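Local atomic coordinates of putative uncharacterized protein (Xanthomonas oryzae pv. oryzae, PDB entry 4KL0), a protein that is a bacterial effector of unknown function that binds a calcium ion and probably hydrolyses N-glycosidic bonds as a nucleoside hydrolase. Residues T30-D35 and V149-M154; L60-V65 and D91-R96; E240-N245 and A367-A372. All coordinates share one frame; numbering follows the deposited sequence.

Contact 1: residues T30-D35 and V149-M154; sequences TLLFTD and VVIAGM. With CA (calcium ion), chain B.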
ATOM      1  N   THR A  30      -1.837 -14.011  -0.617  1.00 17.77           N
ATOM      2  CA  THR A  30      -2.270 -12.599  -0.604  1.00 16.88           C
ATOM      3  C   THR A  30      -2.500 -12.074  -1.995  1.00 16.87           C
ATOM      4  O   THR A  30      -1.665 -12.279  -2.880  1.00 16.77           O
ATOM      5  CB  THR A  30      -1.211 -11.718   0.123  1.00 16.07           C
ATOM      6  OG1 THR A  30      -1.103 -12.120   1.500  1.00 20.67           O
ATOM      7  CG2 THR A  30      -1.596 -10.235   0.064  1.00 17.06           C
ATOM      8  N   LEU A  31      -3.644 -11.399  -2.185  1.00 14.65           N
ATOM      9  CA  LEU A  31      -4.008 -10.716  -3.445  1.00 12.65           C
ATOM     10  C   LEU A  31      -3.891  -9.200  -3.170  1.00 15.31           C
ATOM     11  O   LEU A  31      -4.509  -8.683  -2.182  1.00 15.04           O
ATOM     12  CB  LEU A  31      -5.462 -11.012  -3.850  1.00 13.85           C
ATOM     13  CG  LEU A  31      -5.811 -12.504  -3.737  1.00 15.26           C
ATOM     14  CD1 LEU A  31      -7.328 -12.694  -4.059  1.00 17.94           C
ATOM     15  CD2 LEU A  31      -4.962 -13.322  -4.657  1.00 15.99           C
ATOM     16  N   LEU A  32      -3.083  -8.520  -3.985  1.00 13.33           N
ATOM     17  CA  LEU A  32      -2.765  -7.095  -3.762  1.00 10.92           C
ATOM     18  C   LEU A  32      -3.277  -6.264  -4.935  1.00 13.77           C
ATOM     19  O   LEU A  32      -3.087  -6.603  -6.112  1.00 13.60           O
ATOM     20  CB  LEU A  32      -1.249  -6.970  -3.593  1.00 11.63           C
ATOM     21  CG  LEU A  32      -0.675  -5.607  -3.297  1.00 12.83           C
ATOM     22  CD1 LEU A  32      -1.194  -5.114  -1.923  1.00 14.44           C
ATOM     23  CD2 LEU A  32       0.898  -5.630  -3.235  1.00 13.01           C
ATOM     24  N   PHE A  33      -3.905  -5.123  -4.605  1.00 11.67           N
ATOM     25  CA  PHE A  33      -4.446  -4.183  -5.587  1.00  9.33           C
ATOM     26  C   PHE A  33      -3.735  -2.854  -5.365  1.00 10.76           C
ATOM     27  O   PHE A  33      -3.746  -2.339  -4.247  1.00 10.79           O
ATOM     28  CB  PHE A  33      -5.963  -4.025  -5.346  1.00 12.16           C
ATOM     29  CG  PHE A  33      -6.697  -5.321  -5.438  1.00 11.49           C
ATOM     30  CD1 PHE A  33      -7.339  -5.680  -6.628  1.00 13.71           C
ATOM     31  CD2 PHE A  33      -6.755  -6.155  -4.337  1.00 13.16           C
ATOM     32  CE1 PHE A  33      -7.995  -6.958  -6.705  1.00 14.88           C
ATOM     33  CE2 PHE A  33      -7.406  -7.416  -4.419  1.00 12.80           C
ATOM     34  CZ  PHE A  33      -8.042  -7.762  -5.637  1.00 12.93           C
ATOM     35  N   THR A  34      -3.015  -2.350  -6.374  1.00 10.26           N
ATOM     36  CA  THR A  34      -1.956  -1.347  -6.125  1.00 10.43           C
ATOM     37  C   THR A  34      -1.730  -0.418  -7.316  1.00 11.99           C
ATOM     38  O   THR A  34      -2.169  -0.714  -8.434  1.00 13.14           O
ATOM     39  CB  THR A  34      -0.681  -2.117  -5.819  1.00 10.80           C
ATOM     40  OG1 THR A  34       0.432  -1.242  -5.591  1.00 11.94           O
ATOM     41  CG2 THR A  34      -0.319  -3.054  -6.947  1.00 12.73           C
ATOM     42  N   ASP A  35      -1.165   0.770  -7.062  1.00 10.71           N
ATOM     43  CA  ASP A  35      -1.002   1.821  -8.091  1.00 11.47           C
ATOM     44  C   ASP A  35       0.383   2.449  -7.943  1.00 12.72           C
ATOM     45  O   ASP A  35       0.508   3.612  -7.603  1.00 13.21           O
ATOM     46  CB  ASP A  35      -2.108   2.895  -7.981  1.00 12.42           C
ATOM     47  CG  ASP A  35      -2.216   3.523  -6.569  1.00 13.09           C
ATOM     48  OD1 ASP A  35      -1.455   3.114  -5.651  1.00 12.74           O
ATOM     49  OD2 ASP A  35      -3.035   4.486  -6.421  1.00 14.65           O
ATOM     50  N   VAL A 149      -5.608  -7.295  -0.047  1.00 12.68           N
ATOM     51  CA  VAL A 149      -5.078  -6.039   0.491  1.00 12.87           C
ATOM     52  C   VAL A 149      -5.202  -4.948  -0.568  1.00 12.79           C
ATOM     53  O   VAL A 149      -4.711  -5.106  -1.718  1.00 11.42           O
ATOM     54  CB  VAL A 149      -3.604  -6.244   0.888  1.00 11.06           C
ATOM     55  CG1 VAL A 149      -3.053  -4.903   1.365  1.00 10.97           C
ATOM     56  CG2 VAL A 149      -3.480  -7.327   2.023  1.00 13.11           C
ATOM     57  N   VAL A 150      -5.892  -3.874  -0.204  1.00 10.81           N
ATOM     58  CA  VAL A 150      -6.187  -2.812  -1.206  1.00  8.81           C
ATOM     59  C   VAL A 150      -5.436  -1.570  -0.833  1.00 10.34           C
ATOM     60  O   VAL A 150      -5.675  -0.966   0.206  1.00 10.96           O
ATOM     61  CB  VAL A 150      -7.705  -2.547  -1.249  1.00 11.13           C
ATOM     62  CG1 VAL A 150      -8.023  -1.388  -2.182  1.00 12.58           C
ATOM     63  CG2 VAL A 150      -8.444  -3.871  -1.570  1.00 12.32           C
ATOM     64  N   ILE A 151      -4.475  -1.178  -1.693  1.00  9.61           N
ATOM     65  CA  ILE A 151      -3.687   0.016  -1.423  1.00  9.89           C
ATOM     66  C   ILE A 151      -3.766   0.916  -2.643  1.00  9.83           C
ATOM     67  O   ILE A 151      -2.844   1.653  -2.877  1.00 10.78           O
ATOM     68  CB  ILE A 151      -2.223  -0.324  -1.085  1.00  9.72           C
ATOM     69  CG1 ILE A 151      -1.574  -1.277  -2.110  1.00 10.46           C
ATOM     70  CG2 ILE A 151      -2.182  -1.022   0.314  1.00 11.69           C
ATOM     71  CD1 ILE A 151      -0.086  -1.514  -1.894  1.00 10.12           C
ATOM     72  N   ALA A 152      -4.903   0.925  -3.321  1.00  9.21           N
ATOM     73  CA  ALA A 152      -5.168   1.777  -4.482  1.00  7.88           C
ATOM     74  C   ALA A 152      -6.634   1.813  -4.731  1.00 10.82           C
ATOM     75  O   ALA A 152      -7.370   1.288  -3.904  1.00 11.35           O
ATOM     76  CB  ALA A 152      -4.446   1.214  -5.770  1.00 10.05           C
ATOM     77  N   GLY A 153      -7.049   2.342  -5.897  1.00 11.04           N
ATOM     78  CA  GLY A 153      -8.472   2.400  -6.249  1.00 10.97           C
ATOM     79  C   GLY A 153      -9.015   0.996  -6.393  1.00 11.05           C
ATOM     80  O   GLY A 153      -8.275  -0.003  -6.561  1.00 11.38           O
ATOM     81  N   MET A 154     -10.343   0.900  -6.327  1.00 11.29           N
ATOM     82  CA  MET A 154     -10.936  -0.393  -6.099  1.00 11.66           C
ATOM     83  C   MET A 154     -11.664  -0.936  -7.333  1.00 11.89           C
ATOM     84  O   MET A 154     -12.413  -1.906  -7.188  1.00 14.13           O
ATOM     85  CB  MET A 154     -11.906  -0.270  -4.909  1.00 12.51           C
ATOM     86  CG  MET A 154     -11.122  -0.451  -3.593  1.00 14.83           C
ATOM     87  SD  MET A 154     -11.767   0.396  -2.102  1.00 10.18           S
ATOM     88  CE  MET A 154     -10.758   1.847  -2.156  1.00 17.14           C
TER
HETATM   89 CA    CA B 501      -1.079   3.269  -3.199  1.00 10.46          CA
HETATM   90  O   HOH W   1      -5.501   4.516  -7.146  1.00 18.42           O
HETATM   91  O   HOH W   2      -2.817   5.052  -3.929  1.00 12.46           O
HETATM   92  O   HOH W   3      -2.460   4.272  -1.112  1.00 13.09           O
HETATM   93  O   HOH W   4      -0.030   5.433  -2.568  1.00 15.13           O
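Leu-32 and Ile-151 meet tip to tip where two parallel strands run side by side, their CD1 methyls 3.8 Å apart and the chains crossing obliquely. In Leu-32, CG is anti to the backbone N (chi1 -178°), and chi2 of 64° turns CD1 onto CG1 of Val-149. Ile-151 holds CG1 in the crowded position between N and carbonyl carbon (chi1 50°), so that its CD1 runs alongside Thr-34, a residue whose OG1 is hydrogen-bonded to Asp-42. The other face of the sheet carries Phe-33, whose ring turns an edge to the carbonyl oxygen of Val-149, with CD2 3.5 Å from that O, while Val-150 CG2 approaches obliquely. Between the two faces three hydrogen bonds join the backbones: Val-149 N gives to Leu-31 O at 2.8 Å, Phe-33 N to Val-149 O, and Ile-151 N to Phe-33 O, each nearly along the C=O axis.

Where the strands end, the chains diverge around calcium. Asp-35 OD1 (2.5 Å) and the main-chain O of Ile-151 (2.4 Å) both bind the ion, and the methyl of Ala-152 packs against the carboxylate at CG. Asp-35 OD2 accepts from two waters, one a calcium ligand, the other accepting from Gly-153 N. Asp-42 and Asp-318 complete the protein ligands. Strand 58-65 flanks 28-34 on the side away from 146-150, and helix 155-163 packs against Leu-31 and Phe-33.

Contact 2: residues L60-V65 and D91-R96; sequences LTDVVV and DVRVAR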
ATOM      1  N   LEU A  60       2.866 -13.678  -1.776  1.00 15.64           N
ATOM      2  CA  LEU A  60       2.206 -12.676  -2.662  1.00 17.03           C
ATOM      3  C   LEU A  60       2.014 -13.343  -4.006  1.00 17.34           C
ATOM      4  O   LEU A  60       2.976 -13.447  -4.798  1.00 19.39           O
ATOM      5  CB  LEU A  60       3.070 -11.404  -2.769  1.00 18.71           C
ATOM      6  CG  LEU A  60       2.522 -10.243  -3.557  1.00 17.35           C
ATOM      7  CD1 LEU A  60       1.145  -9.855  -3.023  1.00 17.14           C
ATOM      8  CD2 LEU A  60       3.549  -9.097  -3.470  1.00 16.62           C
ATOM      9  N   THR A  61       0.782 -13.783  -4.292  1.00 15.05           N
ATOM     10  CA  THR A  61       0.608 -14.616  -5.473  1.00 19.72           C
ATOM     11  C   THR A  61       0.203 -13.814  -6.718  1.00 19.65           C
ATOM     12  O   THR A  61       0.646 -14.117  -7.855  1.00 19.18           O
ATOM     13  CB  THR A  61      -0.388 -15.757  -5.175  1.00 19.55           C
ATOM     14  OG1 THR A  61      -1.686 -15.200  -4.872  1.00 19.48           O
ATOM     15  CG2 THR A  61       0.091 -16.566  -3.961  1.00 21.63           C
ATOM     16  N   ASP A  62      -0.586 -12.748  -6.513  1.00 15.54           N
ATOM     17  CA  ASP A  62      -1.174 -12.026  -7.629  1.00 13.66           C
ATOM     18  C   ASP A  62      -1.256 -10.559  -7.262  1.00 14.28           C
ATOM     19  O   ASP A  62      -1.589 -10.219  -6.134  1.00 15.66           O
ATOM     20  CB  ASP A  62      -2.599 -12.544  -7.918  1.00 17.32           C
ATOM     21  CG  ASP A  62      -2.606 -14.034  -8.314  1.00 20.63           C
ATOM     22  OD1 ASP A  62      -2.757 -14.879  -7.420  1.00 21.06           O
ATOM     23  OD2 ASP A  62      -2.470 -14.338  -9.520  1.00 24.34           O
ATOM     24  N   VAL A  63      -0.936  -9.734  -8.215  1.00 13.51           N
ATOM     25  CA  VAL A  63      -1.039  -8.292  -8.037  1.00 13.89           C
ATOM     26  C   VAL A  63      -1.763  -7.705  -9.243  1.00 16.16           C
ATOM     27  O   VAL A  63      -1.400  -7.973 -10.401  1.00 16.22           O
ATOM     28  CB  VAL A  63       0.391  -7.720  -7.929  1.00 14.42           C
ATOM     29  CG1 VAL A  63       0.360  -6.227  -7.827  1.00 14.64           C
ATOM     30  CG2 VAL A  63       1.087  -8.297  -6.710  1.00 14.71           C
ATOM     31  N   VAL A  64      -2.808  -6.923  -9.015  1.00 12.23           N
ATOM     32  CA  VAL A  64      -3.505  -6.287 -10.126  1.00 13.21           C
ATOM     33  C   VAL A  64      -3.350  -4.762  -9.956  1.00 14.77           C
ATOM     34  O   VAL A  64      -3.524  -4.224  -8.881  1.00 14.94           O
ATOM     35  CB  VAL A  64      -4.965  -6.681 -10.178  1.00 15.47           C
ATOM     36  CG1 VAL A  64      -5.641  -5.980 -11.324  1.00 16.83           C
ATOM     37  CG2 VAL A  64      -5.084  -8.248 -10.343  1.00 18.80           C
ATOM     38  N   VAL A  65      -2.958  -4.096 -11.022  1.00 12.42           N
ATOM     39  CA  VAL A  65      -2.477  -2.692 -10.942  1.00 11.60           C
ATOM     40  C   VAL A  65      -3.505  -1.748 -11.575  1.00 14.01           C
ATOM     41  O   VAL A  65      -4.018  -1.985 -12.709  1.00 14.98           O
ATOM     42  CB  VAL A  65      -1.133  -2.577 -11.727  1.00 13.25           C
ATOM     43  CG1 VAL A  65      -0.676  -1.149 -11.834  1.00 14.62           C
ATOM     44  CG2 VAL A  65      -0.053  -3.445 -11.047  1.00 14.44           C
ATOM     45  N   ASP A  91       7.931 -15.081  -8.960  1.00 20.11           N
ATOM     46  CA  ASP A  91       6.708 -15.756  -9.376  1.00 19.55           C
ATOM     47  C   ASP A  91       5.439 -14.973  -9.117  1.00 20.27           C
ATOM     48  O   ASP A  91       4.346 -15.452  -9.405  1.00 21.78           O
ATOM     49  CB  ASP A  91       6.623 -17.131  -8.717  1.00 23.12           C
ATOM     50  CG  ASP A  91       7.812 -18.047  -9.116  1.00 25.13           C
ATOM     51  OD1 ASP A  91       8.305 -17.921 -10.274  1.00 27.01           O
ATOM     52  OD2 ASP A  91       8.252 -18.855  -8.257  1.00 28.95           O
ATOM     53  N   VAL A  92       5.573 -13.763  -8.567  1.00 18.45           N
ATOM     54  CA  VAL A  92       4.419 -12.877  -8.466  1.00 16.79           C
ATOM     55  C   VAL A  92       3.812 -12.613  -9.842  1.00 16.08           C
ATOM     56  O   VAL A  92       4.468 -12.104 -10.789  1.00 17.26           O
ATOM     57  CB  VAL A  92       4.852 -11.549  -7.764  1.00 15.93           C
ATOM     58  CG1 VAL A  92       3.673 -10.622  -7.672  1.00 16.19           C
ATOM     59  CG2 VAL A  92       5.446 -11.845  -6.395  1.00 16.05           C
ATOM     60  N   ARG A  93       2.512 -12.905  -9.967  1.00 16.14           N
ATOM     61  CA  ARG A  93       1.851 -12.671 -11.234  1.00 17.80           C
ATOM     62  C   ARG A  93       1.209 -11.281 -11.258  1.00 17.38           C
ATOM     63  O   ARG A  93       0.249 -10.999 -10.535  1.00 18.35           O
ATOM     64  CB  ARG A  93       0.795 -13.738 -11.467  1.00 19.66           C
ATOM     65  CG  ARG A  93       0.331 -13.755 -12.880  1.00 21.19           C
ATOM     66  CD  ARG A  93      -0.864 -14.744 -12.994  1.00 23.77           C
ATOM     67  NE  ARG A  93      -1.426 -14.768 -14.344  1.00 24.52           N
ATOM     68  CZ  ARG A  93      -2.226 -13.831 -14.859  1.00 27.97           C
ATOM     69  NH1 ARG A  93      -2.563 -12.730 -14.141  1.00 25.13           N
ATOM     70  NH2 ARG A  93      -2.696 -13.984 -16.110  1.00 28.60           N
ATOM     71  N   VAL A  94       1.748 -10.425 -12.098  1.00 16.90           N
ATOM     72  CA  VAL A  94       1.283  -9.046 -12.180  1.00 15.51           C
ATOM     73  C   VAL A  94       0.411  -8.863 -13.414  1.00 17.43           C
ATOM     74  O   VAL A  94       0.804  -9.201 -14.582  1.00 18.56           O
ATOM     75  CB  VAL A  94       2.449  -8.064 -12.224  1.00 15.03           C
ATOM     76  CG1 VAL A  94       1.967  -6.639 -12.248  1.00 16.32           C
ATOM     77  CG2 VAL A  94       3.414  -8.301 -11.042  1.00 16.03           C
ATOM     78  N   ALA A  95      -0.742  -8.239 -13.191  1.00 16.94           N
ATOM     79  CA  ALA A  95      -1.678  -7.990 -14.284  1.00 16.92           C
ATOM     80  C   ALA A  95      -2.182  -6.528 -14.285  1.00 17.32           C
ATOM     81  O   ALA A  95      -2.352  -5.921 -13.193  1.00 17.07           O
ATOM     82  CB  ALA A  95      -2.857  -8.929 -14.142  1.00 19.53           C
ATOM     83  N   ARG A  96      -2.419  -5.950 -15.464  1.00 17.47           N
ATOM     84  CA  ARG A  96      -3.058  -4.657 -15.598  1.00 16.23           C
ATOM     85  C   ARG A  96      -4.561  -4.778 -15.257  1.00 19.66           C
ATOM     86  O   ARG A  96      -5.256  -5.653 -15.808  1.00 17.51           O
ATOM     87  CB  ARG A  96      -2.929  -4.226 -17.073  1.00 22.21           C
ATOM     88  CG  ARG A  96      -3.903  -3.184 -17.493  1.00 25.98           C
ATOM     89  CD  ARG A  96      -3.662  -2.685 -18.896  1.00 26.04           C
ATOM     90  NE  ARG A  96      -4.476  -3.288 -19.926  1.00 32.36           N
ATOM     91  CZ  ARG A  96      -4.170  -3.171 -21.216  1.00 32.82           C
ATOM     92  NH1 ARG A  96      -4.948  -3.717 -22.146  1.00 32.60           N
ATOM     93  NH2 ARG A  96      -3.066  -2.487 -21.563  1.00 30.26           N
TER
HETATM   94  O   HOH W   5       2.045 -16.345  -8.428  1.00 21.45           O
HETATM   95  O   HOH W   6      -2.451 -12.091 -11.322  1.00 20.38           O
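A beta-alpha-beta unit, strand 58-65, helix 70-86 and strand 93-96, brings these two parallel strands side by side, their axes 4.7 Å apart at closest approach. Four hydrogen bonds alternate along the pair: Arg-93 N to Thr-61 O, Val-63 N to Arg-93 O, Ala-95 N to Val-63 O and Val-65 N to Ala-95 O. The last two run nearly along the C=O axis; the first two reach their oxygens from above the carbonyl plane, the first most obliquely although its N-H points almost straight at the oxygen.

Val-63, Val-65 and Val-94 share one face, and Val-92, just before strand 93-96, packs on Val-63. The two cross obliquely, CG2 of Val-63 lying 3.6 Å from CG1 of Val-92; the latter is anti to its backbone N (chi1 179°), and Val-92 CG2 presses on Leu-60 O at 3.3 Å. Val-65 CG2 rests on Val-94 CG1 at 4.0 Å. Phe-84 and Ala-77 of helix 70-86 pack on this side.

Asp-62 and Arg-93 mark the other face. The arginine runs extended from CG to NE, and Asp-62 OD2 lies beside its CB and CD, both 3.8 Å away; carboxylate and guanidinium planes are 43° apart. Rather than meeting directly, the charges share a water that donates to OD2 and to Arg-93 O and accepts from Arg-93 NH1 at 2.9 Å. Thr-61 OG1, from above the carboxylate plane, and a salt bridge to Arg-138 grip Asp-62 OD1. Two parallel neighbours joined through helix 70-86, with strand 93-96 outermost in this chain's sheet, form a beta-alpha-beta crossover, as in Rossmann-like folds.

Contact 3: residues E240-N245 and A367-A372; sequences EGIARN and ALAKAA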
ATOM      1  N   GLU A 240      17.300   6.654   3.581  1.00 20.80           N
ATOM      2  CA  GLU A 240      18.740   6.658   3.399  1.00 20.53           C
ATOM      3  C   GLU A 240      19.301   5.313   3.815  1.00 17.65           C
ATOM      4  O   GLU A 240      20.123   4.782   3.109  1.00 21.04           O
ATOM      5  CB  GLU A 240      19.427   7.816   4.150  1.00 21.93           C
ATOM      6  CG  GLU A 240      19.003   9.245   3.642  1.00 23.02           C
ATOM      7  CD  GLU A 240      19.562   9.667   2.292  1.00 25.70           C
ATOM      8  OE1 GLU A 240      20.339   8.917   1.655  1.00 29.15           O
ATOM      9  OE2 GLU A 240      19.224  10.783   1.827  1.00 29.18           O
ATOM     10  N   GLY A 241      18.756   4.748   4.885  1.00 19.35           N
ATOM     11  CA  GLY A 241      19.086   3.382   5.321  1.00 22.35           C
ATOM     12  C   GLY A 241      18.914   2.305   4.278  1.00 24.49           C
ATOM     13  O   GLY A 241      19.733   1.396   4.148  1.00 24.73           O
ATOM     14  N   ILE A 242      17.842   2.399   3.495  1.00 22.90           N
ATOM     15  CA  ILE A 242      17.590   1.340   2.523  1.00 20.21           C
ATOM     16  C   ILE A 242      18.338   1.537   1.213  1.00 19.79           C
ATOM     17  O   ILE A 242      18.462   0.604   0.421  1.00 19.81           O
ATOM     18  CB  ILE A 242      16.063   1.090   2.225  1.00 20.05           C
ATOM     19  CG1 ILE A 242      15.352   2.359   1.737  1.00 19.08           C
ATOM     20  CG2 ILE A 242      15.368   0.572   3.478  1.00 20.89           C
ATOM     21  CD1 ILE A 242      13.864   2.068   1.529  1.00 19.72           C
ATOM     22  N   ALA A 243      18.844   2.740   0.977  1.00 18.52           N
ATOM     23  CA  ALA A 243      19.594   2.991  -0.226  1.00 18.92           C
ATOM     24  C   ALA A 243      21.106   2.756   0.000  1.00 24.03           C
ATOM     25  O   ALA A 243      21.868   2.683  -0.959  1.00 22.74           O
ATOM     26  CB  ALA A 243      19.323   4.384  -0.709  1.00 19.04           C
ATOM     27  N   ARG A 244      21.476   2.553   1.255  1.00 23.57           N
ATOM     28  CA  ARG A 244      22.889   2.638   1.671  1.00 27.13           C
ATOM     29  C   ARG A 244      23.789   1.674   0.890  1.00 26.23           C
ATOM     30  O   ARG A 244      24.909   2.018   0.500  1.00 28.76           O
ATOM     31  CB  ARG A 244      22.998   2.412   3.194  1.00 28.61           C
ATOM     32  CG  ARG A 244      24.367   2.735   3.846  1.00 30.15           C
ATOM     33  CD  ARG A 244      24.206   2.837   5.385  1.00 31.18           C
ATOM     34  NE  ARG A 244      23.449   4.018   5.808  1.00 31.26           N
ATOM     35  CZ  ARG A 244      22.452   3.997   6.700  1.00 27.01           C
ATOM     36  NH1 ARG A 244      22.048   2.850   7.255  1.00 28.06           N
ATOM     37  NH2 ARG A 244      21.824   5.117   7.025  1.00 24.21           N
ATOM     38  N   ASN A 245      23.287   0.484   0.633  1.00 23.60           N
ATOM     39  CA  ASN A 245      24.109  -0.532   0.014  1.00 25.21           C
ATOM     40  C   ASN A 245      23.915  -0.704  -1.478  1.00 25.71           C
ATOM     41  O   ASN A 245      24.316  -1.738  -2.031  1.00 27.13           O
ATOM     42  CB  ASN A 245      23.896  -1.859   0.709  1.00 25.29           C
ATOM     43  CG  ASN A 245      24.002  -1.739   2.187  1.00 33.98           C
ATOM     44  OD1 ASN A 245      25.003  -1.227   2.698  1.00 36.14           O
ATOM     45  ND2 ASN A 245      22.969  -2.182   2.903  1.00 38.60           N
ATOM     46  N   ALA A 367      13.256  -2.448   9.897  1.00 16.88           N
ATOM     47  CA  ALA A 367      13.806  -3.821   9.924  1.00 18.36           C
ATOM     48  C   ALA A 367      13.397  -4.646   8.710  1.00 15.75           C
ATOM     49  O   ALA A 367      14.253  -5.269   8.055  1.00 16.68           O
ATOM     50  CB  ALA A 367      13.442  -4.531  11.220  1.00 19.92           C
ATOM     51  N   LEU A 368      12.097  -4.628   8.383  1.00 14.96           N
ATOM     52  CA  LEU A 368      11.633  -5.416   7.265  1.00 15.36           C
ATOM     53  C   LEU A 368      12.224  -4.920   5.939  1.00 13.96           C
ATOM     54  O   LEU A 368      12.638  -5.736   5.125  1.00 14.33           O
ATOM     55  CB  LEU A 368      10.106  -5.402   7.233  1.00 12.74           C
ATOM     56  CG  LEU A 368       9.349  -6.058   8.404  1.00 13.97           C
ATOM     57  CD1 LEU A 368       7.900  -5.613   8.361  1.00 16.01           C
ATOM     58  CD2 LEU A 368       9.411  -7.595   8.328  1.00 15.22           C
ATOM     59  N   ALA A 369      12.242  -3.599   5.712  1.00 13.85           N
ATOM     60  CA  ALA A 369      12.743  -3.121   4.427  1.00 14.11           C
ATOM     61  C   ALA A 369      14.243  -3.412   4.276  1.00 14.62           C
ATOM     62  O   ALA A 369      14.707  -3.879   3.210  1.00 14.89           O
ATOM     63  CB  ALA A 369      12.482  -1.707   4.267  1.00 16.15           C
ATOM     64  N   LYS A 370      15.009  -3.219   5.347  1.00 16.96           N
ATOM     65  CA  LYS A 370      16.456  -3.503   5.217  1.00 16.76           C
ATOM     66  C   LYS A 370      16.744  -4.978   5.007  1.00 15.81           C
ATOM     67  O   LYS A 370      17.623  -5.338   4.183  1.00 18.33           O
ATOM     68  CB  LYS A 370      17.253  -3.040   6.444  1.00 17.39           C
ATOM     69  CG  LYS A 370      17.329  -1.558   6.629  1.00 19.75           C
ATOM     70  CD  LYS A 370      17.926  -1.275   8.008  1.00 21.92           C
ATOM     71  CE  LYS A 370      18.321   0.176   8.183  1.00 27.66           C
ATOM     72  NZ  LYS A 370      19.067   0.373   9.513  1.00 26.50           N
ATOM     73  N   ALA A 371      16.022  -5.852   5.716  1.00 14.76           N
ATOM     74  CA  ALA A 371      16.241  -7.297   5.555  1.00 16.64           C
ATOM     75  C   ALA A 371      15.870  -7.751   4.133  1.00 18.29           C
ATOM     76  O   ALA A 371      16.543  -8.611   3.535  1.00 19.95           O
ATOM     77  CB  ALA A 371      15.459  -8.091   6.636  1.00 16.67           C
ATOM     78  N   ALA A 372      14.833  -7.120   3.566  1.00 14.88           N
ATOM     79  CA  ALA A 372      14.311  -7.496   2.266  1.00 16.05           C
ATOM     80  C   ALA A 372      15.337  -7.184   1.172  1.00 18.41           C
ATOM     81  O   ALA A 372      15.322  -7.824   0.106  1.00 18.36           O
ATOM     82  CB  ALA A 372      12.954  -6.742   1.995  1.00 15.41           C
TER
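Ile-242 lays its CG2 methyl on the CB of Ala-369, 3.8 Å away, where helix 236-243 meets helix 358-372. CG1 sits in the crowded position between backbone N and carbonyl carbon (chi1 57°), while CG2, anti to the carbonyl carbon, is the branch that does the touching; the same methyl lies 4.3 Å from CG of Lys-370.

The lysine is almost fully extended and reaches past Gly-241, whose CA comes 4.4 Å from its CE. Having no side chain, this glycine allows the lysine's methylene chain to lie close against its backbone. This is a small helix-to-helix contact on the alpha-helical periphery of the Rossmann-like fold, far from the calcium site, and no hydrogen bond crosses it. Leu-253 of helix 248-269 also packs on Ile-242.

The lysine tip comes near a like charge without touching it: Lys-370 NZ stands near the plane of the Arg-244 guanidinium, at its edge, 4.5 Å from NH1. On one face of that guanidinium Gly-241 CA sits 3.3 Å from the plane, offset toward the rim. A salt bridge from Lys-370 NZ to Glu-12 probably offsets the repulsion.

How the contacts relate
Contacts 1 and 2 belong to one sheet, their centres 10 Å apart, and they meet where strands 28-34 and 58-65 run as neighbours in it. Leu-32 links both: its O lies 2.9 Å from Val-64 N and its N 3.1 Å from Asp-62 O, both probable hydrogen bonds, while Thr-34 CG2 packs on Val-63 CG1. Along the chain, contact 2 is nested within the loop that contact 1 closes. Contact 1 supplies two protein ligands of the calcium; in contact 2 the side chain of Val-65 stays about 10 Å from the ion. Contact 3 follows in series, its centre about 23 Å from the centre of each of the other two, and touches neither.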